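Local coordinates for protein kinase domain-containing protein (Chaetomium thermophilum, PDB 6Z3U) that probably phosphorylates serine and threonine residues of proteins with ATP, as the cyclin-dependent kinase subunit of the CAK complex, at residues Lys89-Lys97 and Val106-Asp114; Lys118-Gln127 and Ser163-Tyr174. One frame throughout, in Å; residues are numbered along the deposited sequence.

Contact 1 of 2, residues Lys89-Lys97 and Val106-Asp114; sequences KRKYIKGKK and VYLGHSRDD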
loop_
_atom_site.group_PDB
_atom_site.type_symbol
_atom_site.label_atom_id
_atom_site.label_comp_id
_atom_site.label_asym_id
_atom_site.label_seq_id
_atom_site.Cartn_x
_atom_site.Cartn_y
_atom_site.Cartn_z
ATOM N N LYS B 89 1.335 -7.816 22.172
ATOM C CA LYS B 89 0.619 -6.849 22.995
ATOM C C LYS B 89 1.292 -6.670 24.350
ATOM O O LYS B 89 1.209 -5.588 24.944
ATOM C CB LYS B 89 -0.837 -7.281 23.162
ATOM C CG LYS B 89 -1.682 -6.303 23.960
ATOM C CD LYS B 89 -3.151 -6.694 23.936
ATOM C CE LYS B 89 -4.013 -5.664 24.649
ATOM N NZ LYS B 89 -5.424 -6.121 24.803
ATOM N N ARG B 90 1.956 -7.714 24.855
ATOM C CA ARG B 90 2.679 -7.604 26.116
ATOM C C ARG B 90 3.896 -6.695 26.008
ATOM O O ARG B 90 4.394 -6.224 27.036
ATOM C CB ARG B 90 3.125 -8.986 26.603
ATOM C CG ARG B 90 2.092 -9.707 27.457
ATOM C CD ARG B 90 2.676 -10.935 28.162
ATOM N NE ARG B 90 2.728 -12.115 27.298
ATOM C CZ ARG B 90 3.823 -12.575 26.691
ATOM N NH1 ARG B 90 4.994 -11.968 26.841
ATOM N NH2 ARG B 90 3.742 -13.658 25.929
ATOM N N LYS B 91 4.388 -6.442 24.793
ATOM C CA LYS B 91 5.577 -5.616 24.629
ATOM C C LYS B 91 5.332 -4.163 25.013
ATOM O O LYS B 91 6.290 -3.451 25.328
ATOM C CB LYS B 91 6.081 -5.706 23.187
ATOM C CG LYS B 91 7.163 -6.760 22.998
ATOM C CD LYS B 91 7.673 -6.815 21.568
ATOM C CE LYS B 91 8.568 -8.028 21.359
ATOM N NZ LYS B 91 8.971 -8.203 19.936
ATOM N N TYR B 92 4.081 -3.712 25.003
ATOM C CA TYR B 92 3.754 -2.314 25.249
ATOM C C TYR B 92 2.686 -2.241 26.327
ATOM O O TYR B 92 1.666 -2.933 26.245
ATOM C CB TYR B 92 3.290 -1.640 23.957
ATOM C CG TYR B 92 4.306 -1.776 22.848
ATOM C CD1 TYR B 92 4.147 -2.726 21.846
ATOM C CD2 TYR B 92 5.442 -0.981 22.819
ATOM C CE1 TYR B 92 5.081 -2.866 20.838
ATOM C CE2 TYR B 92 6.382 -1.112 21.813
ATOM C CZ TYR B 92 6.197 -2.057 20.826
ATOM O OH TYR B 92 7.131 -2.195 19.824
ATOM N N ILE B 93 2.926 -1.407 27.334
ATOM C CA ILE B 93 2.038 -1.263 28.482
ATOM C C ILE B 93 1.141 -0.059 28.239
ATOM O O ILE B 93 1.631 1.057 28.028
ATOM C CB ILE B 93 2.839 -1.100 29.782
ATOM C CG1 ILE B 93 3.647 -2.369 30.062
ATOM C CG2 ILE B 93 1.910 -0.777 30.940
ATOM C CD1 ILE B 93 4.814 -2.156 31.000
ATOM N N LYS B 94 -0.171 -0.272 28.298
ATOM C CA LYS B 94 -1.124 0.795 28.022
ATOM C C LYS B 94 -1.280 1.695 29.242
ATOM O O LYS B 94 -1.285 1.223 30.382
ATOM C CB LYS B 94 -2.475 0.205 27.615
ATOM C CG LYS B 94 -3.160 0.961 26.483
ATOM C CD LYS B 94 -4.444 0.279 26.023
ATOM C CE LYS B 94 -5.547 0.366 27.066
ATOM N NZ LYS B 94 -6.776 -0.354 26.628
ATOM N N GLY B 95 -1.398 2.999 28.993
ATOM C CA GLY B 95 -1.488 3.993 30.047
ATOM C C GLY B 95 -2.702 4.890 29.878
ATOM O O GLY B 95 -3.806 4.440 29.567
ATOM N N LYS B 96 -2.477 6.186 30.099
ATOM C CA LYS B 96 -3.547 7.174 30.041
ATOM C C LYS B 96 -4.233 7.168 28.679
ATOM O O LYS B 96 -3.623 6.876 27.648
ATOM C CB LYS B 96 -2.989 8.571 30.321
ATOM C CG LYS B 96 -2.555 8.801 31.757
ATOM C CD LYS B 96 -1.851 10.144 31.913
ATOM C CE LYS B 96 -1.638 10.510 33.378
ATOM N NZ LYS B 96 -2.918 10.647 34.134
ATOM N N LYS B 97 -5.520 7.514 28.686
ATOM C CA LYS B 97 -6.306 7.667 27.462
ATOM C C LYS B 97 -6.136 9.100 26.976
ATOM O O LYS B 97 -6.755 10.025 27.508
ATOM C CB LYS B 97 -7.773 7.341 27.716
ATOM C CG LYS B 97 -8.652 7.376 26.471
ATOM C CD LYS B 97 -10.122 7.228 26.842
ATOM C CE LYS B 97 -10.837 6.205 25.974
ATOM N NZ LYS B 97 -12.266 6.050 26.374
ATOM N N VAL B 106 -6.978 6.557 21.479
ATOM C CA VAL B 106 -5.535 6.700 21.612
ATOM C C VAL B 106 -5.167 6.588 23.083
ATOM O O VAL B 106 -5.791 7.230 23.936
ATOM C CB VAL B 106 -5.051 8.040 21.033
ATOM C CG1 VAL B 106 -3.534 8.068 20.974
ATOM C CG2 VAL B 106 -5.664 8.273 19.665
ATOM N N TYR B 107 -4.145 5.789 23.377
ATOM C CA TYR B 107 -3.663 5.601 24.737
ATOM C C TYR B 107 -2.160 5.820 24.780
ATOM O O TYR B 107 -1.444 5.460 23.841
ATOM C CB TYR B 107 -3.984 4.196 25.260
ATOM C CG TYR B 107 -5.457 3.854 25.286
ATOM C CD1 TYR B 107 -6.242 4.169 26.388
ATOM C CD2 TYR B 107 -6.059 3.203 24.218
ATOM C CE1 TYR B 107 -7.585 3.855 26.421
ATOM C CE2 TYR B 107 -7.402 2.884 24.242
ATOM C CZ TYR B 107 -8.160 3.212 25.346
ATOM O OH TYR B 107 -9.499 2.898 25.379
ATOM N N LEU B 108 -1.687 6.413 25.870
ATOM C CA LEU B 108 -0.254 6.496 26.109
ATOM C C LEU B 108 0.277 5.128 26.519
ATOM O O LEU B 108 -0.374 4.392 27.265
ATOM C CB LEU B 108 0.046 7.532 27.192
ATOM C CG LEU B 108 1.478 7.607 27.729
ATOM C CD1 LEU B 108 2.428 8.199 26.698
ATOM C CD2 LEU B 108 1.513 8.410 29.025
ATOM N N GLY B 109 1.467 4.788 26.026
ATOM C CA GLY B 109 2.075 3.513 26.351
ATOM C C GLY B 109 3.585 3.603 26.349
ATOM O O GLY B 109 4.171 4.613 25.952
ATOM N N HIS B 110 4.214 2.516 26.790
ATOM C CA HIS B 110 5.666 2.461 26.866
ATOM C C HIS B 110 6.111 1.007 26.868
ATOM O O HIS B 110 5.424 0.134 27.402
ATOM C CB HIS B 110 6.191 3.175 28.116
ATOM C CG HIS B 110 5.641 2.631 29.398
ATOM N ND1 HIS B 110 4.554 3.188 30.039
ATOM C CD2 HIS B 110 6.030 1.583 30.162
ATOM C CE1 HIS B 110 4.297 2.506 31.140
ATOM N NE2 HIS B 110 5.177 1.526 31.239
ATOM N N SER B 111 7.278 0.768 26.275
ATOM C CA SER B 111 7.821 -0.581 26.208
ATOM C C SER B 111 8.034 -1.147 27.606
ATOM O O SER B 111 8.411 -0.429 28.536
ATOM C CB SER B 111 9.140 -0.578 25.434
ATOM O OG SER B 111 9.724 -1.870 25.413
ATOM N N ARG B 112 7.773 -2.449 27.755
ATOM C CA ARG B 112 8.016 -3.098 29.038
ATOM C C ARG B 112 9.508 -3.239 29.318
ATOM O O ARG B 112 9.923 -3.193 30.481
ATOM C CB ARG B 112 7.320 -4.463 29.087
ATOM C CG ARG B 112 8.074 -5.628 28.442
ATOM C CD ARG B 112 7.346 -6.950 28.692
ATOM N NE ARG B 112 8.092 -8.109 28.200
ATOM C CZ ARG B 112 7.976 -8.619 26.975
ATOM N NH1 ARG B 112 8.702 -9.671 26.624
ATOM N NH2 ARG B 112 7.117 -8.103 26.110
ATOM N N ASP B 113 10.323 -3.406 28.276
ATOM C CA ASP B 113 11.763 -3.542 28.459
ATOM C C ASP B 113 12.455 -2.206 28.702
ATOM O O ASP B 113 13.575 -2.191 29.224
ATOM C CB ASP B 113 12.384 -4.226 27.239
ATOM C CG ASP B 113 11.732 -5.559 26.924
ATOM O OD1 ASP B 113 11.334 -6.268 27.873
ATOM O OD2 ASP B 113 11.617 -5.898 25.726
ATOM N N ASP B 114 11.820 -1.092 28.343
ATOM C CA ASP B 114 12.394 0.237 28.556
ATOM C C ASP B 114 11.272 1.222 28.842
ATOM O O ASP B 114 10.818 1.953 27.956
ATOM C CB ASP B 114 13.211 0.689 27.344
ATOM C CG ASP B 114 14.034 1.930 27.626
ATOM O OD1 ASP B 114 13.638 2.726 28.504
ATOM O OD2 ASP B 114 15.082 2.112 26.972
#
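The carbonyl oxygen of Lys96 is gripped twice from the facing strand: Leu108 N donates to Lys96 O at 2.7 Å, and the CA hydrogen of Tyr107 approaches the same oxygen. This lies near the tip of the antiparallel hairpin that opens the kinase N-lobe, whose glycine-rich loop, with the strand ends on either side of it, spans Leu98 to Val106, predicted to bind ATP. Farther from the loop, Ile93 and His110 form a hydrogen-bonded pair, with Ile93 N reaching His110 O at 2.9 Å.

Tyr107 carries much of the side-chain contact. Lys94 crosses one face of its ring, the bend at chi3 (70°) laying CE 3.8 Å from the ring centroid and NZ 4.1 Å from it, a cation-pi contact. Lys97 runs beside the ring in the same direction, CB and CG against CE1 and its CE 3.6 Å from Tyr107 OH. A lysine suits both places because its methylenes can follow an aromatic surface, and at Lys94 the ammonium can also rest over the ring. An alanine in place of Tyr107 is likely to deprive the Lys94 ammonium of its pi partner and set both lysine chains free to turn.

On the opposite face of the sheet from Lys94 and Tyr107, Ile93 CB sits over one face of the His110 imidazole, 4.1 Å from its centroid, a CH-pi contact, with CG2 and CD1 also against the ring, so that the beta-branched chain blankets the imidazole. Where the strands part, Arg112 N bonds Lys91 O at 3.0 Å, while its extended side chain brings NH2 to Arg90 O in a weak bond and, at 3.4 Å, against Lys91 CG.

Contact 2 of 2, residues Lys118-Gln127 and Ser163-Tyr174; sequences KVAIKKIKVQ and SKDQNLNLVLEY
Lys123 leaves its strand beside Asn169 and runs alongside it, the two side chains pointing the same way. With CG anti to the backbone N (chi1 -176°) and the chain extended beyond it, CB, CG and CD pass the Asn169 amide in turn, CG lying 3.4 Å from ND2. CE then comes 3.7 Å from Asp165 OD1, and NZ forms a salt bridge with that oxygen at 3.5 Å. The ammonium also makes a weak hydrogen bond to Ser163 OG. Lys164 NZ lies close by, so Asp165 probably eases the crowding of two positive charges; a lysine suits Lys123's place because its long chain carries a positive charge from the strand to the turn that holds Asp165.

Across the sheet, Ile124 CD1 meets Leu170 CD1 at 3.5 Å, on the face shared with Leu168. Between strands 118-124 and 168-172 runs an antiparallel ladder: Lys122 N bonds Leu170 O at 2.8 Å, and Leu172 N bonds Ala120 O at 2.7 Å.

Lys122, predicted to bind ATP, directs NZ to Glu141 of helix 136-148, the lysine-glutamate bridge characteristic of active kinases. Strands 104-111 and 157-162 flank the pair, and Leu168 packs on Phe181 of the cyclin chain.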
loop_
_atom_site.group_PDB
_atom_site.type_symbol
_atom_site.label_atom_id
_atom_site.label_comp_id
_atom_site.label_asym_id
_atom_site.label_seq_id
_atom_site.Cartn_x
_atom_site.Cartn_y
_atom_site.Cartn_z
ATOM N N LYS B 118 8.551 5.791 25.387
ATOM C CA LYS B 118 7.110 5.983 25.343
ATOM C C LYS B 118 6.567 5.666 23.954
ATOM O O LYS B 118 7.305 5.590 22.968
ATOM C CB LYS B 118 6.744 7.414 25.740
ATOM C CG LYS B 118 6.399 7.564 27.215
ATOM C CD LYS B 118 7.594 7.241 28.104
ATOM C CE LYS B 118 7.206 7.204 29.574
ATOM N NZ LYS B 118 6.262 6.090 29.872
ATOM N N VAL B 119 5.252 5.475 23.891
ATOM C CA VAL B 119 4.593 5.030 22.669
ATOM C C VAL B 119 3.126 5.419 22.761
ATOM O O VAL B 119 2.580 5.590 23.852
ATOM C CB VAL B 119 4.780 3.503 22.473
ATOM C CG1 VAL B 119 3.451 2.756 22.579
ATOM C CG2 VAL B 119 5.459 3.222 21.150
ATOM N N ALA B 120 2.483 5.554 21.605
ATOM C CA ALA B 120 1.057 5.833 21.519
ATOM C C ALA B 120 0.376 4.645 20.859
ATOM O O ALA B 120 0.835 4.162 19.817
ATOM C CB ALA B 120 0.785 7.111 20.728
ATOM N N ILE B 121 -0.706 4.173 21.468
ATOM C CA ILE B 121 -1.430 3.001 20.998
ATOM C C ILE B 121 -2.799 3.466 20.528
ATOM O O ILE B 121 -3.651 3.845 21.342
ATOM C CB ILE B 121 -1.563 1.932 22.090
ATOM C CG1 ILE B 121 -0.192 1.573 22.663
ATOM C CG2 ILE B 121 -2.239 0.695 21.525
ATOM C CD1 ILE B 121 -0.260 0.792 23.956
ATOM N N LYS B 122 -3.024 3.419 19.221
ATOM C CA LYS B 122 -4.319 3.757 18.650
ATOM C C LYS B 122 -5.136 2.476 18.551
ATOM O O LYS B 122 -4.766 1.554 17.816
ATOM C CB LYS B 122 -4.174 4.410 17.277
ATOM C CG LYS B 122 -5.512 4.792 16.641
ATOM C CD LYS B 122 -5.376 5.218 15.183
ATOM C CE LYS B 122 -4.780 6.603 15.043
ATOM N NZ LYS B 122 -4.751 7.032 13.615
ATOM N N LYS B 123 -6.234 2.415 19.294
ATOM C CA LYS B 123 -7.111 1.249 19.294
ATOM C C LYS B 123 -8.230 1.548 18.308
ATOM O O LYS B 123 -9.166 2.291 18.613
ATOM C CB LYS B 123 -7.650 0.952 20.687
ATOM C CG LYS B 123 -8.501 -0.308 20.756
ATOM C CD LYS B 123 -8.610 -0.829 22.179
ATOM C CE LYS B 123 -9.328 -2.167 22.229
ATOM N NZ LYS B 123 -9.265 -2.785 23.584
ATOM N N ILE B 124 -8.122 0.966 17.121
ATOM C CA ILE B 124 -9.109 1.165 16.067
ATOM C C ILE B 124 -10.288 0.248 16.353
ATOM O O ILE B 124 -10.130 -0.975 16.449
ATOM C CB ILE B 124 -8.511 0.883 14.683
ATOM C CG1 ILE B 124 -7.281 1.760 14.445
ATOM C CG2 ILE B 124 -9.550 1.134 13.597
ATOM C CD1 ILE B 124 -6.470 1.355 13.231
ATOM N N LYS B 125 -11.473 0.830 16.495
ATOM C CA LYS B 125 -12.673 0.040 16.745
ATOM C C LYS B 125 -13.094 -0.542 15.404
ATOM O O LYS B 125 -13.765 0.118 14.607
ATOM C CB LYS B 125 -13.766 0.894 17.370
ATOM C CG LYS B 125 -13.332 1.598 18.649
ATOM C CD LYS B 125 -14.504 2.272 19.349
ATOM C CE LYS B 125 -14.062 2.971 20.628
ATOM N NZ LYS B 125 -15.215 3.435 21.450
ATOM N N VAL B 126 -12.682 -1.790 15.156
ATOM C CA VAL B 126 -12.954 -2.450 13.880
ATOM C C VAL B 126 -14.425 -2.347 13.514
ATOM O O VAL B 126 -14.779 -2.354 12.327
ATOM C CB VAL B 126 -12.474 -3.920 13.940
ATOM C CG1 VAL B 126 -13.509 -4.879 13.350
ATOM C CG2 VAL B 126 -11.139 -4.065 13.214
ATOM N N GLN B 127 -15.303 -2.238 14.509
ATOM C CA GLN B 127 -16.733 -2.054 14.279
ATOM C C GLN B 127 -17.049 -0.603 14.640
ATOM O O GLN B 127 -17.209 -0.266 15.816
ATOM C CB GLN B 127 -17.568 -3.041 15.094
ATOM C CG GLN B 127 -17.229 -3.148 16.584
ATOM C CD GLN B 127 -16.079 -4.096 16.879
ATOM O OE1 GLN B 127 -15.893 -5.102 16.192
ATOM N NE2 GLN B 127 -15.321 -3.794 17.930
ATOM N N SER B 163 -6.348 -7.161 19.338
ATOM C CA SER B 163 -6.783 -7.130 20.725
ATOM C C SER B 163 -7.640 -8.351 21.052
ATOM O O SER B 163 -8.091 -9.084 20.170
ATOM C CB SER B 163 -7.556 -5.839 21.000
ATOM O OG SER B 163 -8.059 -5.807 22.321
ATOM N N LYS B 164 -7.859 -8.568 22.353
ATOM C CA LYS B 164 -8.700 -9.680 22.783
ATOM C C LYS B 164 -10.124 -9.538 22.256
ATOM O O LYS B 164 -10.776 -10.544 21.952
ATOM C CB LYS B 164 -8.699 -9.789 24.313
ATOM C CG LYS B 164 -9.459 -8.692 25.077
ATOM C CD LYS B 164 -8.711 -7.365 25.107
ATOM C CE LYS B 164 -9.444 -6.326 25.945
ATOM N NZ LYS B 164 -8.705 -5.033 26.004
ATOM N N ASP B 165 -10.616 -8.304 22.125
ATOM C CA ASP B 165 -11.957 -8.039 21.621
ATOM C C ASP B 165 -11.996 -7.928 20.099
ATOM O O ASP B 165 -12.902 -7.285 19.556
ATOM C CB ASP B 165 -12.519 -6.765 22.260
ATOM C CG ASP B 165 -11.723 -5.525 21.895
ATOM O OD1 ASP B 165 -10.479 -5.611 21.823
ATOM O OD2 ASP B 165 -12.344 -4.462 21.684
ATOM N N GLN B 166 -11.034 -8.540 19.408
ATOM C CA GLN B 166 -10.989 -8.544 17.946
ATOM C C GLN B 166 -10.945 -7.125 17.382
ATOM O O GLN B 166 -11.554 -6.823 16.354
ATOM C CB GLN B 166 -12.171 -9.324 17.369
ATOM C CG GLN B 166 -12.259 -10.752 17.890
ATOM C CD GLN B 166 -10.994 -11.551 17.631
ATOM O OE1 GLN B 166 -10.556 -11.692 16.488
ATOM N NE2 GLN B 166 -10.395 -12.074 18.697
ATOM N N ASN B 167 -10.212 -6.248 18.059
ATOM C CA ASN B 167 -9.987 -4.888 17.600
ATOM C C ASN B 167 -8.549 -4.733 17.125
ATOM O O ASN B 167 -7.655 -5.490 17.511
ATOM C CB ASN B 167 -10.289 -3.872 18.705
ATOM C CG ASN B 167 -11.733 -3.412 18.690
ATOM O OD1 ASN B 167 -12.581 -4.010 18.026
ATOM N ND2 ASN B 167 -12.018 -2.336 19.414
ATOM N N LEU B 168 -8.338 -3.737 16.273
ATOM C CA LEU B 168 -7.034 -3.475 15.680
ATOM C C LEU B 168 -6.311 -2.401 16.483
ATOM O O LEU B 168 -6.905 -1.376 16.838
ATOM C CB LEU B 168 -7.185 -3.038 14.226
ATOM C CG LEU B 168 -5.891 -2.882 13.429
ATOM C CD1 LEU B 168 -5.152 -4.207 13.344
ATOM C CD2 LEU B 168 -6.187 -2.339 12.041
ATOM N N ASN B 169 -5.033 -2.634 16.761
ATOM C CA ASN B 169 -4.226 -1.717 17.554
ATOM C C ASN B 169 -2.980 -1.331 16.776
ATOM O O ASN B 169 -2.294 -2.198 16.225
ATOM C CB ASN B 169 -3.831 -2.340 18.898
ATOM C CG ASN B 169 -5.031 -2.713 19.741
ATOM O OD1 ASN B 169 -5.563 -3.814 19.623
ATOM N ND2 ASN B 169 -5.466 -1.793 20.597
ATOM N N LEU B 170 -2.694 -0.033 16.734
ATOM C CA LEU B 170 -1.512 0.499 16.070
ATOM C C LEU B 170 -0.600 1.127 17.114
ATOM O O LEU B 170 -0.989 2.090 17.783
ATOM C CB LEU B 170 -1.891 1.538 15.020
ATOM C CG LEU B 170 -2.887 1.110 13.945
ATOM C CD1 LEU B 170 -3.073 2.237 12.940
ATOM C CD2 LEU B 170 -2.434 -0.165 13.259
ATOM N N VAL B 171 0.610 0.596 17.237
ATOM C CA VAL B 171 1.622 1.163 18.119
ATOM C C VAL B 171 2.407 2.174 17.295
ATOM O O VAL B 171 3.159 1.802 16.392
ATOM C CB VAL B 171 2.536 0.080 18.701
ATOM C CG1 VAL B 171 3.470 0.679 19.737
ATOM C CG2 VAL B 171 1.707 -1.045 19.307
ATOM N N LEU B 172 2.226 3.455 17.602
ATOM C CA LEU B 172 2.739 4.539 16.784
ATOM C C LEU B 172 3.731 5.386 17.568
ATOM O O LEU B 172 3.805 5.326 18.798
ATOM C CB LEU B 172 1.600 5.436 16.279
ATOM C CG LEU B 172 0.550 4.770 15.394
ATOM C CD1 LEU B 172 -0.736 5.569 15.410
ATOM C CD2 LEU B 172 1.069 4.639 13.978
ATOM N N GLU B 173 4.491 6.185 16.823
ATOM C CA GLU B 173 5.387 7.155 17.431
ATOM C C GLU B 173 4.606 8.066 18.369
ATOM O O GLU B 173 3.495 8.500 18.058
ATOM C CB GLU B 173 6.071 7.985 16.345
ATOM C CG GLU B 173 7.585 8.008 16.420
ATOM C CD GLU B 173 8.202 8.891 15.352
ATOM O OE1 GLU B 173 8.010 8.599 14.152
ATOM O OE2 GLU B 173 8.877 9.881 15.711
ATOM N N TYR B 174 5.191 8.354 19.527
ATOM C CA TYR B 174 4.586 9.269 20.486
ATOM C C TYR B 174 4.983 10.698 20.131
ATOM O O TYR B 174 6.166 11.053 20.184
ATOM C CB TYR B 174 5.015 8.920 21.909
ATOM C CG TYR B 174 4.372 9.788 22.966
ATOM C CD1 TYR B 174 3.002 9.743 23.187
ATOM C CD2 TYR B 174 5.133 10.643 23.749
ATOM C CE1 TYR B 174 2.406 10.532 24.155
ATOM C CE2 TYR B 174 4.548 11.433 24.722
ATOM C CZ TYR B 174 3.183 11.373 24.920
ATOM O OH TYR B 174 2.585 12.156 25.881
#

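Overall arrangement
Contacts 1 and 2 follow one another along the chain, both segments of contact 1 preceding those of contact 2, and their centres lie about 10 Å apart in the five-stranded antiparallel sheet of the kinase N-lobe. Strands 104-111 and 118-124, one from each contact, are neighbours in that sheet, so the two pairings join into four adjacent strands, with 157-162 completing the order beyond 168-172. Tyr107 O and Ile121 N probably hydrogen-bond at this seam, and Leu108 packs on Tyr174. Contact 1 is the more exposed outer hairpin; contact 2 lies deeper, toward helix 136-148 and the cyclin. Together they frame the predicted ATP site from the glycine-rich loop to Lys122.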